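Local atomic coordinates of probable hydrogenase maturation factor HypB (Methanocaldococcus jannaschii, PDB entry 2HF9), a protein that binds GTP, probably hydrolyses it slowly, and probably takes part in inserting nickel into [NiFe] hydrogenases during their maturation. Residues V38-K51 / L138-E151. Numbering follows the deposited sequence.
Sequences VVAFDFMGAIGSGK and LGTHKRIVVISTTE. With GSP (5'-guanosine-diphosphate-monothiophosphate), chain E.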
ATOM      1  N   VAL A  38      28.836   1.969   9.656  1.00 14.40           N
ATOM      2  CA  VAL A  38      27.501   2.500   9.380  1.00 13.82           C
ATOM      3  C   VAL A  38      26.471   1.453   9.778  1.00 13.43           C
ATOM      4  O   VAL A  38      26.612   0.282   9.438  1.00 13.34           O
ATOM      5  CB  VAL A  38      27.320   2.876   7.882  1.00 13.81           C
ATOM      6  CG1 VAL A  38      25.929   3.462   7.621  1.00 13.76           C
ATOM      7  CG2 VAL A  38      28.393   3.850   7.435  1.00 13.72           C
ATOM      8  N   VAL A  39      25.452   1.877  10.520  1.00 12.76           N
ATOM      9  CA  VAL A  39      24.338   0.994  10.844  1.00 12.34           C
ATOM     10  C   VAL A  39      23.142   1.410   9.990  1.00 11.91           C
ATOM     11  O   VAL A  39      22.714   2.567  10.032  1.00 11.69           O
ATOM     12  CB  VAL A  39      24.000   0.996  12.359  1.00 12.24           C
ATOM     13  CG1 VAL A  39      22.950  -0.063  12.668  1.00 12.10           C
ATOM     14  CG2 VAL A  39      25.258   0.735  13.191  1.00 12.48           C
ATOM     15  N   ALA A  40      22.633   0.466   9.201  1.00 11.41           N
ATOM     16  CA  ALA A  40      21.586   0.744   8.219  1.00 11.08           C
ATOM     17  C   ALA A  40      20.233   0.138   8.578  1.00 10.79           C
ATOM     18  O   ALA A  40      20.155  -0.987   9.078  1.00 11.07           O
ATOM     19  CB  ALA A  40      22.017   0.284   6.837  1.00 11.18           C
ATOM     20  N   PHE A  41      19.177   0.894   8.289  1.00 10.16           N
ATOM     21  CA  PHE A  41      17.806   0.512   8.612  1.00  9.80           C
ATOM     22  C   PHE A  41      16.902   0.589   7.379  1.00  9.46           C
ATOM     23  O   PHE A  41      16.867   1.606   6.681  1.00  9.44           O
ATOM     24  CB  PHE A  41      17.250   1.405   9.734  1.00  9.58           C
ATOM     25  CG  PHE A  41      17.953   1.239  11.057  1.00  9.61           C
ATOM     26  CD1 PHE A  41      19.094   1.981  11.355  1.00  9.42           C
ATOM     27  CD2 PHE A  41      17.465   0.352  12.014  1.00  9.23           C
ATOM     28  CE1 PHE A  41      19.746   1.832  12.580  1.00  9.78           C
ATOM     29  CE2 PHE A  41      18.108   0.202  13.246  1.00  9.71           C
ATOM     30  CZ  PHE A  41      19.251   0.946  13.525  1.00  9.24           C
ATOM     31  N   ASP A  42      16.175  -0.497   7.126  1.00  9.03           N
ATOM     32  CA  ASP A  42      15.220  -0.583   6.025  1.00  9.17           C
ATOM     33  C   ASP A  42      13.811  -0.272   6.556  1.00  9.36           C
ATOM     34  O   ASP A  42      13.252  -1.043   7.336  1.00  9.40           O
ATOM     35  CB  ASP A  42      15.297  -1.988   5.397  1.00  9.16           C
ATOM     36  CG  ASP A  42      14.326  -2.195   4.234  1.00  9.49           C
ATOM     37  OD1 ASP A  42      13.592  -1.268   3.844  1.00 10.47           O
ATOM     38  OD2 ASP A  42      14.303  -3.317   3.701  1.00 10.75           O
ATOM     39  N   PHE A  43      13.265   0.871   6.140  1.00  9.32           N
ATOM     40  CA  PHE A  43      11.926   1.299   6.532  1.00  9.55           C
ATOM     41  C   PHE A  43      10.920   0.895   5.463  1.00 10.01           C
ATOM     42  O   PHE A  43      10.877   1.490   4.384  1.00  9.72           O
ATOM     43  CB  PHE A  43      11.871   2.818   6.740  1.00  9.20           C
ATOM     44  CG  PHE A  43      12.617   3.298   7.952  1.00  8.32           C
ATOM     45  CD1 PHE A  43      13.994   3.500   7.904  1.00  7.45           C
ATOM     46  CD2 PHE A  43      11.938   3.579   9.133  1.00  7.98           C
ATOM     47  CE1 PHE A  43      14.690   3.950   9.022  1.00  8.04           C
ATOM     48  CE2 PHE A  43      12.622   4.036  10.259  1.00  8.42           C
ATOM     49  CZ  PHE A  43      14.003   4.222  10.200  1.00  8.65           C
ATOM     50  N   MET A  44      10.134  -0.132   5.776  1.00 10.60           N
ATOM     51  CA  MET A  44       9.072  -0.629   4.910  1.00 11.91           C
ATOM     52  C   MET A  44       7.715  -0.245   5.486  1.00 11.44           C
ATOM     53  O   MET A  44       7.615   0.128   6.653  1.00 11.43           O
ATOM     54  CB  MET A  44       9.148  -2.159   4.794  1.00 11.60           C
ATOM     55  CG  MET A  44      10.364  -2.693   4.040  1.00 13.23           C
ATOM     56  SD  MET A  44      10.509  -4.488   4.198  1.00 14.84           S
ATOM     57  CE  MET A  44      11.138  -4.621   5.874  1.00 16.35           C
ATOM     58  N   GLY A  45       6.673  -0.339   4.666  1.00 11.43           N
ATOM     59  CA  GLY A  45       5.312  -0.126   5.136  1.00 11.70           C
ATOM     60  C   GLY A  45       4.288   0.001   4.029  1.00 11.97           C
ATOM     61  O   GLY A  45       4.619  -0.093   2.840  1.00 12.35           O
ATOM     62  N   ALA A  46       3.038   0.217   4.426  1.00 11.76           N
ATOM     63  CA  ALA A  46       1.954   0.444   3.478  1.00 11.89           C
ATOM     64  C   ALA A  46       2.044   1.874   2.934  1.00 11.87           C
ATOM     65  O   ALA A  46       2.928   2.641   3.328  1.00 12.50           O
ATOM     66  CB  ALA A  46       0.615   0.200   4.148  1.00 11.75           C
ATOM     67  N   ILE A  47       1.144   2.239   2.030  1.00 11.52           N
ATOM     68  CA  ILE A  47       1.140   3.603   1.497  1.00 11.08           C
ATOM     69  C   ILE A  47       0.697   4.579   2.588  1.00 10.60           C
ATOM     70  O   ILE A  47      -0.379   4.425   3.172  1.00 10.24           O
ATOM     71  CB  ILE A  47       0.211   3.755   0.265  1.00 11.19           C
ATOM     72  CG1 ILE A  47       0.646   2.832  -0.885  1.00 12.11           C
ATOM     73  CG2 ILE A  47       0.148   5.221  -0.186  1.00 11.42           C
ATOM     74  CD1 ILE A  47       1.809   3.350  -1.731  1.00 13.09           C
ATOM     75  N   GLY A  48       1.551   5.561   2.870  1.00 10.12           N
ATOM     76  CA  GLY A  48       1.237   6.632   3.809  1.00  9.79           C
ATOM     77  C   GLY A  48       1.199   6.241   5.274  1.00  9.43           C
ATOM     78  O   GLY A  48       0.606   6.950   6.081  1.00  9.68           O
ATOM     79  N   SER A  49       1.836   5.122   5.621  1.00  9.27           N
ATOM     80  CA  SER A  49       1.859   4.637   7.007  1.00  9.19           C
ATOM     81  C   SER A  49       2.566   5.596   7.971  1.00  8.82           C
ATOM     82  O   SER A  49       2.244   5.634   9.161  1.00  8.48           O
ATOM     83  CB  SER A  49       2.519   3.260   7.084  1.00  9.21           C
ATOM     84  OG  SER A  49       1.749   2.288   6.401  1.00 11.35           O
ATOM     85  N   GLY A  50       3.534   6.352   7.452  1.00  8.53           N
ATOM     86  CA  GLY A  50       4.273   7.327   8.258  1.00  8.21           C
ATOM     87  C   GLY A  50       5.786   7.173   8.240  1.00  7.88           C
ATOM     88  O   GLY A  50       6.462   7.701   9.121  1.00  8.09           O
ATOM     89  N   LYS A  51       6.315   6.478   7.228  1.00  7.75           N
ATOM     90  CA  LYS A  51       7.758   6.208   7.118  1.00  7.58           C
ATOM     91  C   LYS A  51       8.585   7.491   7.098  1.00  7.00           C
ATOM     92  O   LYS A  51       9.563   7.622   7.835  1.00  6.38           O
ATOM     93  CB  LYS A  51       8.076   5.381   5.859  1.00  7.51           C
ATOM     94  CG  LYS A  51       7.383   4.022   5.767  1.00  8.70           C
ATOM     95  CD  LYS A  51       7.840   3.222   4.526  1.00  8.89           C
ATOM     96  CE  LYS A  51       7.282   3.781   3.210  1.00 10.90           C
ATOM     97  NZ  LYS A  51       5.797   3.893   3.219  1.00 13.16           N
ATOM     98  N   LEU A 138      18.037  -5.648   1.568  1.00 16.68           N
ATOM     99  CA  LEU A 138      18.751  -4.515   0.974  1.00 15.58           C
ATOM    100  C   LEU A 138      20.223  -4.462   1.386  1.00 15.18           C
ATOM    101  O   LEU A 138      21.006  -3.688   0.827  1.00 14.69           O
ATOM    102  CB  LEU A 138      18.064  -3.190   1.335  1.00 15.40           C
ATOM    103  CG  LEU A 138      16.593  -2.979   0.955  1.00 14.70           C
ATOM    104  CD1 LEU A 138      16.178  -1.533   1.203  1.00 14.52           C
ATOM    105  CD2 LEU A 138      16.323  -3.354  -0.486  1.00 13.87           C
ATOM    106  N   GLY A 139      20.592  -5.292   2.357  1.00 14.52           N
ATOM    107  CA  GLY A 139      21.924  -5.245   2.954  1.00 14.14           C
ATOM    108  C   GLY A 139      21.951  -4.361   4.185  1.00 13.83           C
ATOM    109  O   GLY A 139      22.983  -3.788   4.525  1.00 14.03           O
ATOM    110  N   THR A 140      20.802  -4.255   4.847  1.00 13.48           N
ATOM    111  CA  THR A 140      20.666  -3.454   6.063  1.00 12.94           C
ATOM    112  C   THR A 140      20.883  -4.328   7.295  1.00 12.43           C
ATOM    113  O   THR A 140      20.845  -5.560   7.213  1.00 12.45           O
ATOM    114  CB  THR A 140      19.272  -2.775   6.143  1.00 12.86           C
ATOM    115  OG1 THR A 140      18.242  -3.771   6.059  1.00 13.32           O
ATOM    116  CG2 THR A 140      19.092  -1.788   5.005  1.00 12.81           C
ATOM    117  N   HIS A 141      21.120  -3.683   8.433  1.00 11.92           N
ATOM    118  CA  HIS A 141      21.252  -4.382   9.707  1.00 11.58           C
ATOM    119  C   HIS A 141      19.893  -4.741  10.298  1.00 11.64           C
ATOM    120  O   HIS A 141      19.715  -5.835  10.835  1.00 11.65           O
ATOM    121  CB  HIS A 141      22.079  -3.550  10.687  1.00 11.72           C
ATOM    122  CG  HIS A 141      23.494  -3.355  10.246  1.00 11.77           C
ATOM    123  ND1 HIS A 141      23.886  -2.301   9.449  1.00 12.04           N
ATOM    124  CD2 HIS A 141      24.602  -4.102  10.457  1.00 12.12           C
ATOM    125  CE1 HIS A 141      25.181  -2.399   9.203  1.00 13.09           C
ATOM    126  NE2 HIS A 141      25.638  -3.483   9.802  1.00 12.05           N
ATOM    127  N   LYS A 142      18.933  -3.823  10.188  1.00 11.30           N
ATOM    128  CA  LYS A 142      17.587  -4.058  10.704  1.00 10.91           C
ATOM    129  C   LYS A 142      16.493  -3.647   9.728  1.00 10.75           C
ATOM    130  O   LYS A 142      16.666  -2.744   8.902  1.00 10.47           O
ATOM    131  CB  LYS A 142      17.364  -3.346  12.049  1.00 10.81           C
ATOM    132  CG  LYS A 142      18.285  -3.778  13.183  1.00 11.11           C
ATOM    133  CD  LYS A 142      17.975  -5.176  13.702  1.00 11.36           C
ATOM    134  CE  LYS A 142      19.048  -5.633  14.681  1.00 12.64           C
ATOM    135  NZ  LYS A 142      18.842  -7.045  15.097  1.00 12.54           N
ATOM    136  N   ARG A 143      15.358  -4.324   9.850  1.00 10.70           N
ATOM    137  CA  ARG A 143      14.188  -4.035   9.049  1.00 10.71           C
ATOM    138  C   ARG A 143      13.061  -3.535   9.944  1.00 10.22           C
ATOM    139  O   ARG A 143      12.762  -4.131  10.983  1.00  9.72           O
ATOM    140  CB  ARG A 143      13.776  -5.280   8.271  1.00 11.28           C
ATOM    141  CG  ARG A 143      14.784  -5.667   7.190  1.00 12.84           C
ATOM    142  CD  ARG A 143      14.662  -7.120   6.764  1.00 16.37           C
ATOM    143  NE  ARG A 143      13.418  -7.407   6.044  1.00 18.18           N
ATOM    144  CZ  ARG A 143      13.242  -7.242   4.733  1.00 18.44           C
ATOM    145  NH1 ARG A 143      14.223  -6.770   3.972  1.00 19.00           N
ATOM    146  NH2 ARG A 143      12.072  -7.534   4.183  1.00 16.81           N
ATOM    147  N   ILE A 144      12.454  -2.424   9.538  1.00  9.85           N
ATOM    148  CA  ILE A 144      11.360  -1.817  10.289  1.00  9.46           C
ATOM    149  C   ILE A 144      10.126  -1.789   9.392  1.00  9.30           C
ATOM    150  O   ILE A 144      10.186  -1.276   8.273  1.00  9.47           O
ATOM    151  CB  ILE A 144      11.718  -0.377  10.766  1.00  9.37           C
ATOM    152  CG1 ILE A 144      12.965  -0.402  11.663  1.00  9.46           C
ATOM    153  CG2 ILE A 144      10.517   0.285  11.473  1.00  8.65           C
ATOM    154  CD1 ILE A 144      13.532   0.959  12.018  1.00  9.65           C
ATOM    155  N   VAL A 145       9.028  -2.374   9.866  1.00  8.77           N
ATOM    156  CA  VAL A 145       7.766  -2.306   9.136  1.00  8.54           C
ATOM    157  C   VAL A 145       6.825  -1.344   9.851  1.00  8.43           C
ATOM    158  O   VAL A 145       6.494  -1.532  11.026  1.00  8.02           O
ATOM    159  CB  VAL A 145       7.101  -3.699   8.927  1.00  8.54           C
ATOM    160  CG1 VAL A 145       5.733  -3.558   8.252  1.00  8.76           C
ATOM    161  CG2 VAL A 145       7.993  -4.595   8.091  1.00  9.06           C
ATOM    162  N   VAL A 146       6.427  -0.298   9.132  1.00  8.33           N
ATOM    163  CA  VAL A 146       5.499   0.689   9.647  1.00  8.59           C
ATOM    164  C   VAL A 146       4.130   0.471   9.013  1.00  8.82           C
ATOM    165  O   VAL A 146       3.970   0.575   7.800  1.00  8.58           O
ATOM    166  CB  VAL A 146       5.973   2.140   9.347  1.00  8.74           C
ATOM    167  CG1 VAL A 146       5.059   3.163  10.038  1.00  8.33           C
ATOM    168  CG2 VAL A 146       7.425   2.332   9.773  1.00  8.68           C
ATOM    169  N   ILE A 147       3.150   0.139   9.841  1.00  9.06           N
ATOM    170  CA  ILE A 147       1.763   0.172   9.406  1.00  9.58           C
ATOM    171  C   ILE A 147       1.026   1.155  10.297  1.00  9.52           C
ATOM    172  O   ILE A 147       1.579   1.638  11.287  1.00 10.04           O
ATOM    173  CB  ILE A 147       1.070  -1.224   9.402  1.00  9.78           C
ATOM    174  CG1 ILE A 147       1.100  -1.895  10.795  1.00 10.33           C
ATOM    175  CG2 ILE A 147       1.614  -2.095   8.250  1.00 10.39           C
ATOM    176  CD1 ILE A 147       2.390  -2.640  11.147  1.00 12.36           C
ATOM    177  N   SER A 148      -0.206   1.479   9.943  1.00  9.30           N
ATOM    178  CA  SER A 148      -0.937   2.446  10.738  1.00  9.36           C
ATOM    179  C   SER A 148      -2.382   2.035  10.958  1.00  9.47           C
ATOM    180  O   SER A 148      -2.947   1.261  10.177  1.00  9.21           O
ATOM    181  CB  SER A 148      -0.829   3.844  10.123  1.00  9.28           C
ATOM    182  OG  SER A 148      -1.607   3.950   8.951  1.00  9.64           O
ATOM    183  N   THR A 149      -2.971   2.558  12.032  1.00  9.53           N
ATOM    184  CA  THR A 149      -4.339   2.208  12.420  1.00  9.97           C
ATOM    185  C   THR A 149      -5.350   2.474  11.299  1.00 10.15           C
ATOM    186  O   THR A 149      -6.339   1.756  11.173  1.00 10.34           O
ATOM    187  CB  THR A 149      -4.778   2.957  13.702  1.00 10.11           C
ATOM    188  OG1 THR A 149      -4.815   4.366  13.448  1.00 10.18           O
ATOM    189  CG2 THR A 149      -3.802   2.676  14.853  1.00  9.35           C
ATOM    190  N   THR A 150      -5.071   3.483  10.473  1.00 10.12           N
ATOM    191  CA  THR A 150      -6.006   3.929   9.437  1.00 10.51           C
ATOM    192  C   THR A 150      -6.140   2.978   8.244  1.00 10.84           C
ATOM    193  O   THR A 150      -7.018   3.161   7.397  1.00 10.98           O
ATOM    194  CB  THR A 150      -5.696   5.362   8.955  1.00 10.35           C
ATOM    195  OG1 THR A 150      -4.367   5.428   8.416  1.00 10.28           O
ATOM    196  CG2 THR A 150      -5.832   6.345  10.104  1.00 10.17           C
ATOM    197  N   GLU A 151      -5.269   1.973   8.189  1.00 11.28           N
ATOM    198  CA  GLU A 151      -5.344   0.915   7.181  1.00 11.55           C
ATOM    199  C   GLU A 151      -6.301  -0.201   7.626  1.00 11.99           C
ATOM    200  O   GLU A 151      -6.641  -1.088   6.846  1.00 11.81           O
ATOM    201  CB  GLU A 151      -3.947   0.349   6.909  1.00 11.63           C
ATOM    202  CG  GLU A 151      -2.981   1.352   6.263  1.00 11.67           C
ATOM    203  CD  GLU A 151      -1.585   1.329   6.875  1.00 12.76           C
ATOM    204  OE1 GLU A 151      -1.148   0.262   7.364  1.00 12.97           O
ATOM    205  OE2 GLU A 151      -0.918   2.387   6.858  1.00 11.76           O
TER
HETATM  206  PG  GSP E 300       4.698   7.257   1.359  1.00 11.07           P
HETATM  207  O3B GSP E 300       4.057   7.630   2.787  1.00  9.62           O
HETATM  208  S1G GSP E 300       4.351   5.612   0.978  1.00 14.64           S
HETATM  209  O2G GSP E 300       4.035   8.199   0.337  1.00 11.12           O
HETATM  210  O3G GSP E 300       6.213   7.519   1.403  1.00 11.07           O
HETATM  211  PB  GSP E 300       4.843   7.560   4.194  1.00  7.54           P
HETATM  212  O1B GSP E 300       4.691   6.202   4.753  1.00  6.95           O
HETATM  213  O2B GSP E 300       6.250   7.993   4.104  1.00  6.70           O
HETATM  214  PA  GSP E 300       4.120  10.054   5.511  1.00  8.40           P
HETATM  215  O1A GSP E 300       5.252  10.255   6.447  1.00  7.61           O
HETATM  216  O2A GSP E 300       4.245  10.907   4.302  1.00  7.27           O
HETATM  217  O3A GSP E 300       3.923   8.503   5.127  1.00  7.92           O
HETATM  218  O5' GSP E 300       2.757  10.315   6.311  1.00  8.66           O
HETATM  219  C5' GSP E 300       1.500  10.157   5.683  1.00  9.19           C
HETATM  220  C4' GSP E 300       0.475  11.076   6.340  1.00  9.10           C
HETATM  221  O4' GSP E 300       0.152  10.615   7.642  1.00  8.82           O
HETATM  222  C3' GSP E 300       0.962  12.506   6.502  1.00  9.46           C
HETATM  223  O3' GSP E 300      -0.149  13.328   6.227  1.00 10.23           O
HETATM  224  C2' GSP E 300       1.344  12.607   7.962  1.00  9.52           C
HETATM  225  O2' GSP E 300       1.152  13.899   8.474  1.00 11.22           O
HETATM  226  C1' GSP E 300       0.376  11.633   8.605  1.00  8.75           C
HETATM  227  N9  GSP E 300       0.835  10.951   9.826  1.00  8.24           N
HETATM  228  C8  GSP E 300       1.950  10.168   9.998  1.00  8.37           C
HETATM  229  N7  GSP E 300       1.939   9.702  11.266  1.00  8.78           N
HETATM  230  C5  GSP E 300       0.832  10.160  11.894  1.00  8.34           C
HETATM  231  C6  GSP E 300       0.332   9.985  13.184  1.00  8.74           C
HETATM  232  O6  GSP E 300       0.940   9.294  13.999  1.00  7.63           O
HETATM  233  N1  GSP E 300      -0.862  10.591  13.535  1.00  8.29           N
HETATM  234  C2  GSP E 300      -1.547  11.370  12.616  1.00  8.22           C
HETATM  235  N2  GSP E 300      -2.689  11.956  12.959  1.00  8.01           N
HETATM  236  N3  GSP E 300      -1.049  11.537  11.337  1.00  8.10           N
HETATM  237  C4  GSP E 300       0.122  10.937  10.989  1.00  8.28           C
HETATM  238  O   HOH W   1      16.389  -5.019   4.052  1.00 13.10           O
HETATM  239  O   HOH W   2      -1.673   4.559   5.652  1.00  8.45           O
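L138 lays its CD1 methyl against the carboxylate of D42, crossing that side chain at about a right angle. D42 OD1 is hydrogen-bonded to N126. A water joins L138 and D42, accepting from L138 N and donating to D42 OD2. It also accepts from R143 NH1 and lies 3.0 Å from T140 OG1. H141 accepts a nearly straight bond at ring atom ND1 from A40 N (3.0 Å, 174°), and its NE2 bonds to N34. Its CG stands anti to the carbonyl carbon (chi1 -64°), which brings the ring alongside the V38-A40 backbone. A40 O takes two donors, H141 N and K142 N. CB of K142 lies 3.7 Å from F41 CD2, while its NZ pairs with E224. R143 faces two residues of 38-51. Its NH1 forms a long salt bridge with D42 OD2 (3.5 Å). OD2 lies well out of the guanidinium plane and no N-H points at it, so the direct link is one of charge, and the water bridges the same two groups. M44 CE covers one guanidinium face, and NH2 bonds to P133 O. I144 sets CD1 over the face of the F43 ring, 4.1 Å from its centroid.

Strands 39-45 and 142-148 are parallel neighbours at the centre of the P-loop GTPase sheet. Ladder bonds alternate from D42 N to V146 N. Beyond G45, the first strand turns into the Walker A loop, where G50 N, K51 N and K51 NZ all hold GSP O1B. V146 packs CG1 against S49 CB (3.9 Å). S148 OG and S49 OG donate to E151 OE2 from opposite faces of the carboxylate, each at 2.7 Å. S148 N reaches OE1 from above the plane. A second water donates to both OE2 and I47 O. With an alanine in place of E151, both serine hydroxyls and S148 N would probably lose this acceptor, and S49 its side-chain hydrogen bond to segment 138-151.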